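Local coordinates for protein type I site-specific restriction-modification system, R (Restriction) subunit (Vibrio vulnificus, PDB 3H1T) that probably acts as the DNA-cleaving and ATP-driven translocating subunit of a type I restriction enzyme, here a fragment with its N-terminal and helicase-like parts, at residues 78-83 against 87-92; 118-123 against 147-152; 127-132 against 136-141. All coordinates share one frame; numbering follows the deposited sequence.

Contact 1 of 3, residues 78-83 against 87-92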
loop_
_atom_site.group_PDB
_atom_site.type_symbol
_atom_site.label_atom_id
_atom_site.label_comp_id
_atom_site.label_asym_id
_atom_site.label_seq_id
_atom_site.Cartn_x
_atom_site.Cartn_y
_atom_site.Cartn_z
ATOM N N TYR A 78 -0.493 6.389 -24.941
ATOM C CA TYR A 78 -0.704 7.792 -24.638
ATOM C C TYR A 78 -1.560 7.948 -23.404
ATOM O O TYR A 78 -2.469 7.166 -23.158
ATOM C CB TYR A 78 -1.411 8.541 -25.764
ATOM C CG TYR A 78 -0.698 8.605 -27.093
ATOM C CD1 TYR A 78 -0.854 7.591 -28.040
ATOM C CD2 TYR A 78 0.035 9.730 -27.447
ATOM C CE1 TYR A 78 -0.307 7.700 -29.305
ATOM C CE2 TYR A 78 0.584 9.849 -28.718
ATOM C CZ TYR A 78 0.400 8.825 -29.645
ATOM O OH TYR A 78 0.871 8.917 -30.935
ATOM N N LEU A 79 -1.258 8.984 -22.636
ATOM C CA LEU A 79 -1.999 9.302 -21.444
ATOM C C LEU A 79 -2.406 10.738 -21.726
ATOM O O LEU A 79 -1.568 11.565 -22.076
ATOM C CB LEU A 79 -1.092 9.206 -20.218
ATOM C CG LEU A 79 -1.629 9.078 -18.780
ATOM C CD1 LEU A 79 -1.257 10.315 -18.000
ATOM C CD2 LEU A 79 -3.129 8.850 -18.765
ATOM N N LEU A 80 -3.692 11.039 -21.605
ATOM C CA LEU A 80 -4.160 12.390 -21.869
ATOM C C LEU A 80 -4.453 13.044 -20.539
ATOM O O LEU A 80 -5.337 12.610 -19.821
ATOM C CB LEU A 80 -5.409 12.346 -22.740
ATOM C CG LEU A 80 -5.227 11.557 -24.039
ATOM C CD1 LEU A 80 -6.509 11.628 -24.830
ATOM C CD2 LEU A 80 -4.089 12.112 -24.868
ATOM N N LYS A 81 -3.698 14.083 -20.203
ATOM C CA LYS A 81 -3.896 14.767 -18.935
ATOM C C LYS A 81 -4.659 16.060 -19.132
ATOM O O LYS A 81 -4.291 16.886 -19.968
ATOM C CB LYS A 81 -2.539 15.037 -18.252
ATOM C CG LYS A 81 -1.716 13.771 -18.019
ATOM C CD LYS A 81 -0.710 13.900 -16.885
ATOM C CE LYS A 81 0.483 14.754 -17.238
ATOM N NZ LYS A 81 1.626 14.410 -16.348
ATOM N N TYR A 82 -5.749 16.215 -18.390
ATOM C CA TYR A 82 -6.532 17.437 -18.488
ATOM C C TYR A 82 -5.669 18.555 -17.920
ATOM O O TYR A 82 -5.594 19.661 -18.456
ATOM C CB TYR A 82 -7.807 17.337 -17.671
ATOM C CG TYR A 82 -8.558 18.633 -17.700
ATOM C CD1 TYR A 82 -9.046 19.139 -18.903
ATOM C CD2 TYR A 82 -8.761 19.369 -16.537
ATOM C CE1 TYR A 82 -9.725 20.349 -18.948
ATOM C CE2 TYR A 82 -9.435 20.580 -16.570
ATOM C CZ TYR A 82 -9.917 21.065 -17.777
ATOM O OH TYR A 82 -10.596 22.260 -17.809
ATOM N N THR A 83 -5.019 18.220 -16.816
ATOM C CA THR A 83 -4.130 19.106 -16.102
ATOM C C THR A 83 -2.871 18.291 -15.812
ATOM O O THR A 83 -2.836 17.082 -16.071
ATOM C CB THR A 83 -4.824 19.605 -14.822
ATOM O OG1 THR A 83 -5.349 20.913 -15.065
ATOM C CG2 THR A 83 -3.895 19.653 -13.661
ATOM N N PRO A 87 -4.830 13.382 -14.775
ATOM C CA PRO A 87 -4.973 12.528 -15.955
ATOM C C PRO A 87 -6.466 12.294 -16.224
ATOM O O PRO A 87 -7.272 12.306 -15.292
ATOM C CB PRO A 87 -4.232 11.252 -15.543
ATOM C CG PRO A 87 -4.379 11.228 -14.064
ATOM C CD PRO A 87 -4.142 12.670 -13.686
ATOM N N ILE A 88 -6.859 12.092 -17.472
ATOM C CA ILE A 88 -8.262 11.889 -17.734
ATOM C C ILE A 88 -8.621 10.827 -18.776
ATOM O O ILE A 88 -9.724 10.303 -18.749
ATOM C CB ILE A 88 -8.941 13.249 -18.102
ATOM C CG1 ILE A 88 -10.474 13.091 -18.081
ATOM C CG2 ILE A 88 -8.427 13.730 -19.453
ATOM C CD1 ILE A 88 -11.237 14.404 -17.968
ATOM N N ALA A 89 -7.709 10.492 -19.681
ATOM C CA ALA A 89 -7.986 9.460 -20.689
ATOM C C ALA A 89 -6.749 8.676 -21.121
ATOM O O ALA A 89 -5.616 9.039 -20.807
ATOM C CB ALA A 89 -8.664 10.075 -21.926
ATOM N N VAL A 90 -6.968 7.600 -21.862
ATOM C CA VAL A 90 -5.851 6.791 -22.318
ATOM C C VAL A 90 -6.085 6.267 -23.737
ATOM O O VAL A 90 -7.224 6.014 -24.132
ATOM C CB VAL A 90 -5.595 5.627 -21.308
ATOM C CG1 VAL A 90 -6.732 4.615 -21.347
ATOM C CG2 VAL A 90 -4.247 4.994 -21.585
ATOM N N VAL A 91 -5.008 6.120 -24.499
ATOM C CA VAL A 91 -5.117 5.668 -25.877
ATOM C C VAL A 91 -4.243 4.469 -26.232
ATOM O O VAL A 91 -3.077 4.398 -25.856
ATOM C CB VAL A 91 -4.724 6.810 -26.863
ATOM C CG1 VAL A 91 -4.978 6.375 -28.311
ATOM C CG2 VAL A 91 -5.512 8.060 -26.537
ATOM N N GLU A 92 -4.807 3.529 -26.971
ATOM C CA GLU A 92 -4.053 2.374 -27.429
ATOM C C GLU A 92 -3.922 2.575 -28.939
ATOM O O GLU A 92 -4.923 2.650 -29.647
ATOM C CB GLU A 92 -4.803 1.068 -27.129
ATOM C CG GLU A 92 -4.080 0.064 -26.223
ATOM C CD GLU A 92 -2.709 -0.376 -26.732
ATOM O OE1 GLU A 92 -2.630 -1.039 -27.788
ATOM O OE2 GLU A 92 -1.705 -0.056 -26.057
#

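Contact 2 of 3, residues 118-123 against 147-152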
loop_
_atom_site.group_PDB
_atom_site.type_symbol
_atom_site.label_atom_id
_atom_site.label_comp_id
_atom_site.label_asym_id
_atom_site.label_seq_id
_atom_site.Cartn_x
_atom_site.Cartn_y
_atom_site.Cartn_z
ATOM N N PHE A 118 -12.281 7.416 -19.632
ATOM C CA PHE A 118 -12.314 7.473 -21.089
ATOM C C PHE A 118 -11.207 6.635 -21.720
ATOM O O PHE A 118 -10.039 6.755 -21.362
ATOM C CB PHE A 118 -12.226 8.932 -21.549
ATOM C CG PHE A 118 -13.298 9.802 -20.962
ATOM C CD1 PHE A 118 -14.628 9.663 -21.365
ATOM C CD2 PHE A 118 -13.001 10.672 -19.911
ATOM C CE1 PHE A 118 -15.653 10.366 -20.719
ATOM C CE2 PHE A 118 -14.011 11.384 -19.258
ATOM C CZ PHE A 118 -15.344 11.228 -19.660
ATOM N N ALA A 119 -11.571 5.778 -22.661
ATOM C CA ALA A 119 -10.578 4.935 -23.302
ATOM C C ALA A 119 -10.694 4.972 -24.817
ATOM O O ALA A 119 -11.799 4.967 -25.353
ATOM C CB ALA A 119 -10.722 3.490 -22.798
ATOM N N TYR A 120 -9.558 5.000 -25.509
ATOM C CA TYR A 120 -9.550 5.063 -26.965
ATOM C C TYR A 120 -8.654 4.046 -27.633
ATOM O O TYR A 120 -7.578 3.732 -27.164
ATOM C CB TYR A 120 -9.114 6.453 -27.418
ATOM C CG TYR A 120 -9.983 7.532 -26.851
ATOM C CD1 TYR A 120 -11.175 7.888 -27.484
ATOM C CD2 TYR A 120 -9.671 8.125 -25.630
ATOM C CE1 TYR A 120 -12.041 8.810 -26.908
ATOM C CE2 TYR A 120 -10.528 9.044 -25.036
ATOM C CZ TYR A 120 -11.714 9.378 -25.674
ATOM O OH TYR A 120 -12.571 10.243 -25.055
ATOM N N SER A 121 -9.115 3.527 -28.751
ATOM C CA SER A 121 -8.335 2.610 -29.529
ATOM C C SER A 121 -8.299 3.288 -30.890
ATOM O O SER A 121 -9.327 3.758 -31.375
ATOM C CB SER A 121 -9.023 1.251 -29.587
ATOM O OG SER A 121 -8.249 0.373 -30.356
ATOM N N THR A 122 -7.126 3.359 -31.507
ATOM C CA THR A 122 -7.022 4.009 -32.793
ATOM C C THR A 122 -5.967 3.372 -33.659
ATOM O O THR A 122 -5.008 2.795 -33.152
ATOM C CB THR A 122 -6.665 5.487 -32.631
ATOM O OG1 THR A 122 -6.460 6.077 -33.922
ATOM C CG2 THR A 122 -5.394 5.626 -31.800
ATOM N N ASN A 123 -6.158 3.480 -34.972
ATOM C CA ASN A 123 -5.211 2.950 -35.940
ATOM C C ASN A 123 -4.786 4.087 -36.850
ATOM O O ASN A 123 -4.339 3.858 -37.974
ATOM C CB ASN A 123 -5.842 1.806 -36.753
ATOM C CG ASN A 123 -7.106 2.226 -37.511
ATOM O OD1 ASN A 123 -7.608 3.338 -37.365
ATOM N ND2 ASN A 123 -7.624 1.313 -38.322
ATOM N N ASP A 147 -11.525 19.900 -22.660
ATOM C CA ASP A 147 -12.708 20.528 -22.085
ATOM C C ASP A 147 -13.949 19.647 -22.197
ATOM O O ASP A 147 -14.715 19.527 -21.238
ATOM C CB ASP A 147 -12.939 21.882 -22.762
ATOM C CG ASP A 147 -14.001 22.711 -22.072
ATOM O OD1 ASP A 147 -15.204 22.405 -22.230
ATOM O OD2 ASP A 147 -13.615 23.675 -21.377
ATOM N N GLU A 148 -14.147 19.029 -23.361
ATOM C CA GLU A 148 -15.302 18.157 -23.570
ATOM C C GLU A 148 -15.288 16.992 -22.573
ATOM O O GLU A 148 -16.301 16.710 -21.929
ATOM C CB GLU A 148 -15.323 17.605 -25.003
ATOM C CG GLU A 148 -15.460 18.659 -26.097
ATOM C CD GLU A 148 -15.508 18.059 -27.495
ATOM O OE1 GLU A 148 -14.888 16.998 -27.710
ATOM O OE2 GLU A 148 -16.145 18.653 -28.390
ATOM N N LEU A 149 -14.147 16.314 -22.437
ATOM C CA LEU A 149 -14.054 15.197 -21.504
ATOM C C LEU A 149 -14.237 15.596 -20.042
ATOM O O LEU A 149 -14.922 14.904 -19.290
ATOM C CB LEU A 149 -12.717 14.463 -21.645
ATOM C CG LEU A 149 -12.437 13.683 -22.941
ATOM C CD1 LEU A 149 -11.336 12.675 -22.651
ATOM C CD2 LEU A 149 -13.694 12.959 -23.428
ATOM N N PHE A 150 -13.615 16.701 -19.635
ATOM C CA PHE A 150 -13.709 17.177 -18.259
ATOM C C PHE A 150 -15.148 17.584 -17.940
ATOM O O PHE A 150 -15.600 17.459 -16.806
ATOM C CB PHE A 150 -12.764 18.360 -18.053
ATOM C CG PHE A 150 -12.668 18.829 -16.626
ATOM C CD1 PHE A 150 -12.180 17.983 -15.638
ATOM C CD2 PHE A 150 -13.034 20.126 -16.271
ATOM C CE1 PHE A 150 -12.050 18.414 -14.315
ATOM C CE2 PHE A 150 -12.909 20.574 -14.951
ATOM C CZ PHE A 150 -12.414 19.713 -13.969
ATOM N N LYS A 151 -15.867 18.079 -18.944
ATOM C CA LYS A 151 -17.264 18.467 -18.738
ATOM C C LYS A 151 -18.088 17.192 -18.569
ATOM O O LYS A 151 -19.083 17.179 -17.849
ATOM C CB LYS A 151 -17.799 19.258 -19.937
ATOM C CG LYS A 151 -17.222 20.656 -20.120
ATOM C CD LYS A 151 -18.163 21.747 -19.593
ATOM C CE LYS A 151 -18.310 22.913 -20.577
ATOM N NZ LYS A 151 -17.018 23.605 -20.858
ATOM N N ARG A 152 -17.682 16.128 -19.264
ATOM C CA ARG A 152 -18.366 14.836 -19.168
ATOM C C ARG A 152 -18.051 14.221 -17.806
ATOM O O ARG A 152 -18.914 13.647 -17.153
ATOM C CB ARG A 152 -17.877 13.846 -20.236
ATOM C CG ARG A 152 -18.314 14.079 -21.668
ATOM C CD ARG A 152 -17.969 12.837 -22.485
ATOM N NE ARG A 152 -17.666 13.104 -23.890
ATOM C CZ ARG A 152 -17.259 12.183 -24.763
ATOM N NH1 ARG A 152 -17.103 10.922 -24.389
ATOM N NH2 ARG A 152 -17.014 12.522 -26.022
#

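Contact 3 of 3, residues 127-132 against 136-141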
loop_
_atom_site.group_PDB
_atom_site.type_symbol
_atom_site.label_atom_id
_atom_site.label_comp_id
_atom_site.label_asym_id
_atom_site.label_seq_id
_atom_site.Cartn_x
_atom_site.Cartn_y
_atom_site.Cartn_z
ATOM N N ILE A 127 -10.971 6.031 -34.946
ATOM C CA ILE A 127 -10.911 6.223 -33.509
ATOM C C ILE A 127 -12.108 5.556 -32.854
ATOM O O ILE A 127 -13.245 5.838 -33.204
ATOM C CB ILE A 127 -10.913 7.721 -33.169
ATOM C CG1 ILE A 127 -9.691 8.389 -33.815
ATOM C CG2 ILE A 127 -10.894 7.912 -31.667
ATOM C CD1 ILE A 127 -9.736 9.910 -33.831
ATOM N N LEU A 128 -11.850 4.659 -31.919
ATOM C CA LEU A 128 -12.915 3.953 -31.217
ATOM C C LEU A 128 -12.899 4.380 -29.750
ATOM O O LEU A 128 -11.877 4.268 -29.086
ATOM C CB LEU A 128 -12.686 2.442 -31.300
ATOM C CG LEU A 128 -13.853 1.505 -31.626
ATOM C CD1 LEU A 128 -13.510 0.174 -30.993
ATOM C CD2 LEU A 128 -15.185 2.037 -31.098
ATOM N N GLU A 129 -14.029 4.855 -29.239
ATOM C CA GLU A 129 -14.100 5.310 -27.859
ATOM C C GLU A 129 -15.008 4.470 -26.958
ATOM O O GLU A 129 -16.086 4.053 -27.370
ATOM C CB GLU A 129 -14.596 6.760 -27.813
ATOM C CG GLU A 129 -14.823 7.316 -26.406
ATOM C CD GLU A 129 -15.609 8.626 -26.372
ATOM O OE1 GLU A 129 -16.837 8.596 -26.594
ATOM O OE2 GLU A 129 -14.999 9.683 -26.118
ATOM N N PHE A 130 -14.551 4.194 -25.742
ATOM C CA PHE A 130 -15.398 3.517 -24.789
ATOM C C PHE A 130 -15.500 4.537 -23.674
ATOM O O PHE A 130 -14.501 4.933 -23.076
ATOM C CB PHE A 130 -14.827 2.227 -24.211
ATOM C CG PHE A 130 -15.767 1.582 -23.229
ATOM C CD1 PHE A 130 -16.812 0.770 -23.673
ATOM C CD2 PHE A 130 -15.686 1.882 -21.867
ATOM C CE1 PHE A 130 -17.765 0.275 -22.774
ATOM C CE2 PHE A 130 -16.638 1.394 -20.964
ATOM C CZ PHE A 130 -17.673 0.593 -21.415
ATOM N N ASP A 131 -16.714 4.976 -23.400
ATOM C CA ASP A 131 -16.927 5.978 -22.375
ATOM C C ASP A 131 -17.557 5.321 -21.151
ATOM O O ASP A 131 -18.695 4.851 -21.209
ATOM C CB ASP A 131 -17.837 7.060 -22.956
ATOM C CG ASP A 131 -18.085 8.205 -22.001
ATOM O OD1 ASP A 131 -18.114 7.992 -20.777
ATOM O OD2 ASP A 131 -18.279 9.333 -22.492
ATOM N N TYR A 132 -16.816 5.279 -20.047
ATOM C CA TYR A 132 -17.342 4.670 -18.840
ATOM C C TYR A 132 -18.529 5.422 -18.248
ATOM O O TYR A 132 -19.342 4.823 -17.539
ATOM C CB TYR A 132 -16.237 4.511 -17.787
ATOM C CG TYR A 132 -15.199 3.473 -18.160
ATOM C CD1 TYR A 132 -14.221 3.758 -19.108
ATOM C CD2 TYR A 132 -15.227 2.193 -17.600
ATOM C CE1 TYR A 132 -13.292 2.811 -19.489
ATOM C CE2 TYR A 132 -14.301 1.226 -17.978
ATOM C CZ TYR A 132 -13.336 1.542 -18.931
ATOM O OH TYR A 132 -12.438 0.600 -19.355
ATOM N N GLU A 136 -21.240 3.504 -23.564
ATOM C CA GLU A 136 -21.350 3.406 -25.016
ATOM C C GLU A 136 -19.988 3.270 -25.695
ATOM O O GLU A 136 -19.024 3.925 -25.302
ATOM C CB GLU A 136 -22.049 4.652 -25.568
ATOM C CG GLU A 136 -23.542 4.687 -25.319
ATOM C CD GLU A 136 -24.155 6.050 -25.582
ATOM O OE1 GLU A 136 -23.636 6.793 -26.451
ATOM O OE2 GLU A 136 -25.168 6.368 -24.923
ATOM N N GLU A 137 -19.900 2.421 -26.715
ATOM C CA GLU A 137 -18.653 2.250 -27.450
ATOM C C GLU A 137 -18.930 2.688 -28.878
ATOM O O GLU A 137 -19.830 2.158 -29.529
ATOM C CB GLU A 137 -18.202 0.785 -27.432
ATOM C CG GLU A 137 -16.797 0.575 -27.984
ATOM C CD GLU A 137 -16.367 -0.886 -27.980
ATOM O OE1 GLU A 137 -16.539 -1.566 -26.943
ATOM O OE2 GLU A 137 -15.851 -1.354 -29.019
ATOM N N GLN A 138 -18.159 3.642 -29.379
ATOM C CA GLN A 138 -18.414 4.123 -30.728
ATOM C C GLN A 138 -17.237 4.777 -31.439
ATOM O O GLN A 138 -16.275 5.223 -30.822
ATOM C CB GLN A 138 -19.586 5.107 -30.689
ATOM C CG GLN A 138 -19.326 6.322 -29.822
ATOM C CD GLN A 138 -20.591 7.094 -29.496
ATOM O OE1 GLN A 138 -20.538 8.209 -28.965
ATOM N NE2 GLN A 138 -21.739 6.502 -29.807
ATOM N N LEU A 139 -17.330 4.823 -32.760
ATOM C CA LEU A 139 -16.307 5.450 -33.581
ATOM C C LEU A 139 -16.523 6.966 -33.582
ATOM O O LEU A 139 -17.663 7.436 -33.626
ATOM C CB LEU A 139 -16.407 4.909 -35.000
ATOM C CG LEU A 139 -16.044 3.444 -35.165
ATOM C CD1 LEU A 139 -16.715 2.913 -36.428
ATOM C CD2 LEU A 139 -14.516 3.303 -35.221
ATOM N N LEU A 140 -15.439 7.732 -33.523
ATOM C CA LEU A 140 -15.550 9.185 -33.529
ATOM C C LEU A 140 -14.855 9.720 -34.757
ATOM O O LEU A 140 -13.989 9.055 -35.333
ATOM C CB LEU A 140 -14.890 9.804 -32.294
ATOM C CG LEU A 140 -15.284 9.255 -30.920
ATOM C CD1 LEU A 140 -14.459 9.954 -29.849
ATOM C CD2 LEU A 140 -16.786 9.441 -30.676
ATOM N N SER A 141 -15.236 10.928 -35.160
ATOM C CA SER A 141 -14.628 11.566 -36.322
ATOM C C SER A 141 -13.347 12.262 -35.891
ATOM O O SER A 141 -12.584 12.757 -36.717
ATOM C CB SER A 141 -15.586 12.592 -36.923
ATOM O OG SER A 141 -15.851 13.625 -35.985
HETATM O O HOH W 1 -13.523 6.975 -36.735
HETATM O O HOH W 2 -18.904 10.538 -27.205
HETATM O O HOH W 3 -18.757 6.409 -26.667
#

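Contact 1 of 3, residues 78-83 against 87-92
Leu80 and Ala89 form the tight middle of this antiparallel strand pair. Leu80 N donates to Ala89 O at 2.9 Å. The bond is almost straight (178° at the hydrogen), though the donor stands above the carbonyl plane. Leu80 O accepts two donors within its own carbonyl plane. Ile88 N reaches this oxygen at 2.8 Å and Ala89 N at 3.2 Å. The double grip belongs to a classic beta bulge: Ile88 and Ala89 both face Leu80, and the register slips by one before Lys81 meets Pro87.

Leu80 CD1 lies 3.9 Å from Ala89 CB and also touches Val91 CG2. Tyr78 and Val91 continue this face, with Tyr78 CB 3.9 Å from Val91 CB. Helix 26-40 covers it. A chi1 of -62° sets the Tyr78 ring beside its own backbone N, and Tyr78 OH bonds to Thr35 of that helix.

Strands 75-81 and 86-93 make a beta hairpin. Asp77, Glu92 and Lys94 fit the sequence pattern of PD-(D/E)XK nucleases, as expected for the N-terminal part of an HsdR subunit. The Glu92 and Asp77 carboxylates lie close together.

On the other face Leu79 is still buried. Its CD2 lies 3.2 Å from Ala89 O, and its CD1 is 4.0 Å from Pro87 CB. The more open side is the turn end, where Pro87, Lys81 and Tyr82 are partly exposed. Lys81 leans its CB and CG on Pro87. Its amine then leads away to a weak bond with Arg84 O. At Tyr82 the chain turns a corner. Tyr82 CB is 4.1 Å from Ile88 CG2, but the tyrosine ring leads away from strand 86-93 and stacks with Phe150.

Contact 2 of 3, residues 118-123 against 147-152
Leu149 of the helix drives its two methyl groups between Phe118 and Tyr120 of the strand. Leu149 CD2 sits over one face of the Phe118 ring, 4.0 Å from the centroid and 11° off the ring normal, a CH-pi contact. The second branch, Leu149 CD1, is 3.8 Å from Phe118 CD2 and also meets the edge of the Tyr120 ring, near its plane. Phe118 and Tyr120 have matching first torsions. In both, CG is anti to the carbonyl carbon (chi1 -56° in Phe118), and both rings extend from the strand toward the helix. Tyr120 and Leu149 come from opposite directions, with Tyr120 OH 3.4 Å from Leu149 CD2. That hydroxyl has its polar partner in Glu129. The far end of the Phe118 ring reaches the helix backbone, with Phe118 CE2 3.6 Å from Leu149 O.

Arg152 lies one helical turn further on. Its first torsion matches that of Leu149, with CG beside the backbone N in both. Arg152 CB is 3.7 Å from Phe118 CZ, and its CD lies near Phe118 CE1. The chain then runs extended from CG to NE past the ring. The guanidinium plane stands 85° from the ring plane, so the two do not stack. Leu149 CD2 also lies 3.9 Å above the guanidinium plane of Arg152, over its centre. One methyl thus covers both flat groups. Arg152 NH1 forms salt bridges to Asp131 and Glu129, which tie the arginine to the neighbouring strand. These two acids would be expected to favour its charged state.

No hydrogen bond joins the strand to the helix. The axes of segments 118-122 and 147-152 approach to 11.6 Å. This is helix-on-sheet packing of an alpha/beta domain, here helix 146-157 against a mixed six-stranded sheet.

Contact 3 of 3, residues 127-132 against 136-141
Glu129 and Gln138 join strands 127-131 and 137-140 with a pair of backbone hydrogen bonds. Glu129 N reaches Gln138 O at 2.8 Å, and Gln138 N reaches Glu129 O at 2.9 Å. Toward the turn, Asp131 N donates to Glu136 O at 3.2 Å. At the other end, Leu140 N donates to Ile127 O. Glu137 CA also makes a CA-H...O contact of 3.1 Å with Glu129 O.

Side-chain packing occurs on both faces. Leu128 CG meets Leu139 CD2 at 4.1 Å. Leu128 CD2 lies near Glu137 CG, and Leu128 CD1 near Glu137 OE2. Phe130 offers a ring edge to Glu137: Phe130 CD1 is 4.0 Å from Glu137 CB, near the ring plane. On the other face, Leu140 CD1 packs 3.8 Å from Glu129 CB.

Glu129 has CG anti to its backbone N (chi1 175°) and an extended chain, which carries the carboxylate past Leu140. One water joins Glu129 OE1, at 2.9 Å, to Glu136 O. Another water donates to Glu129 OE1 and more weakly to Gln138 OE1. A third links Ile127 N with Leu140 O.

This hairpin lies at one side of the mixed sheet. Strand 137-140 is an outermost strand of the sheet within this chain, and strand 127-131 pairs inward with strand 118-122. Helix 104-114 packs against Leu128 and Glu137, with its Lys108 making a cation-pi contact to Phe130. Asp131 OD1 bonds to Thr133 OG1 in the turn. On the face of Glu129 and Leu140 lies helix 146-157, and there Glu129 OE2 finds Tyr120 and Arg152.

In the fold
All three contacts belong to one mixed sheet of the N-terminal part. Contact 1 meets contact 2 through neighbouring strands: Glu92 N lies 2.8 Å from Tyr120 O, and Val90 O 2.9 Å from Tyr120 N. Contact 2 meets contact 3 in the same way, with Ser121 O 2.7 Å from Leu128 N. A side-chain link adds to this, since Tyr120 OH is 2.7 Å from Glu129 OE2. Contact 3 is nested in the loop that contact 2 closes. Contacts 1 and 3 do not touch; their centres are about 15 Å apart. Glu92 at the end of segment 87-92, with Asp77 and Lys94 next to contact 1, is consistent with a nuclease site.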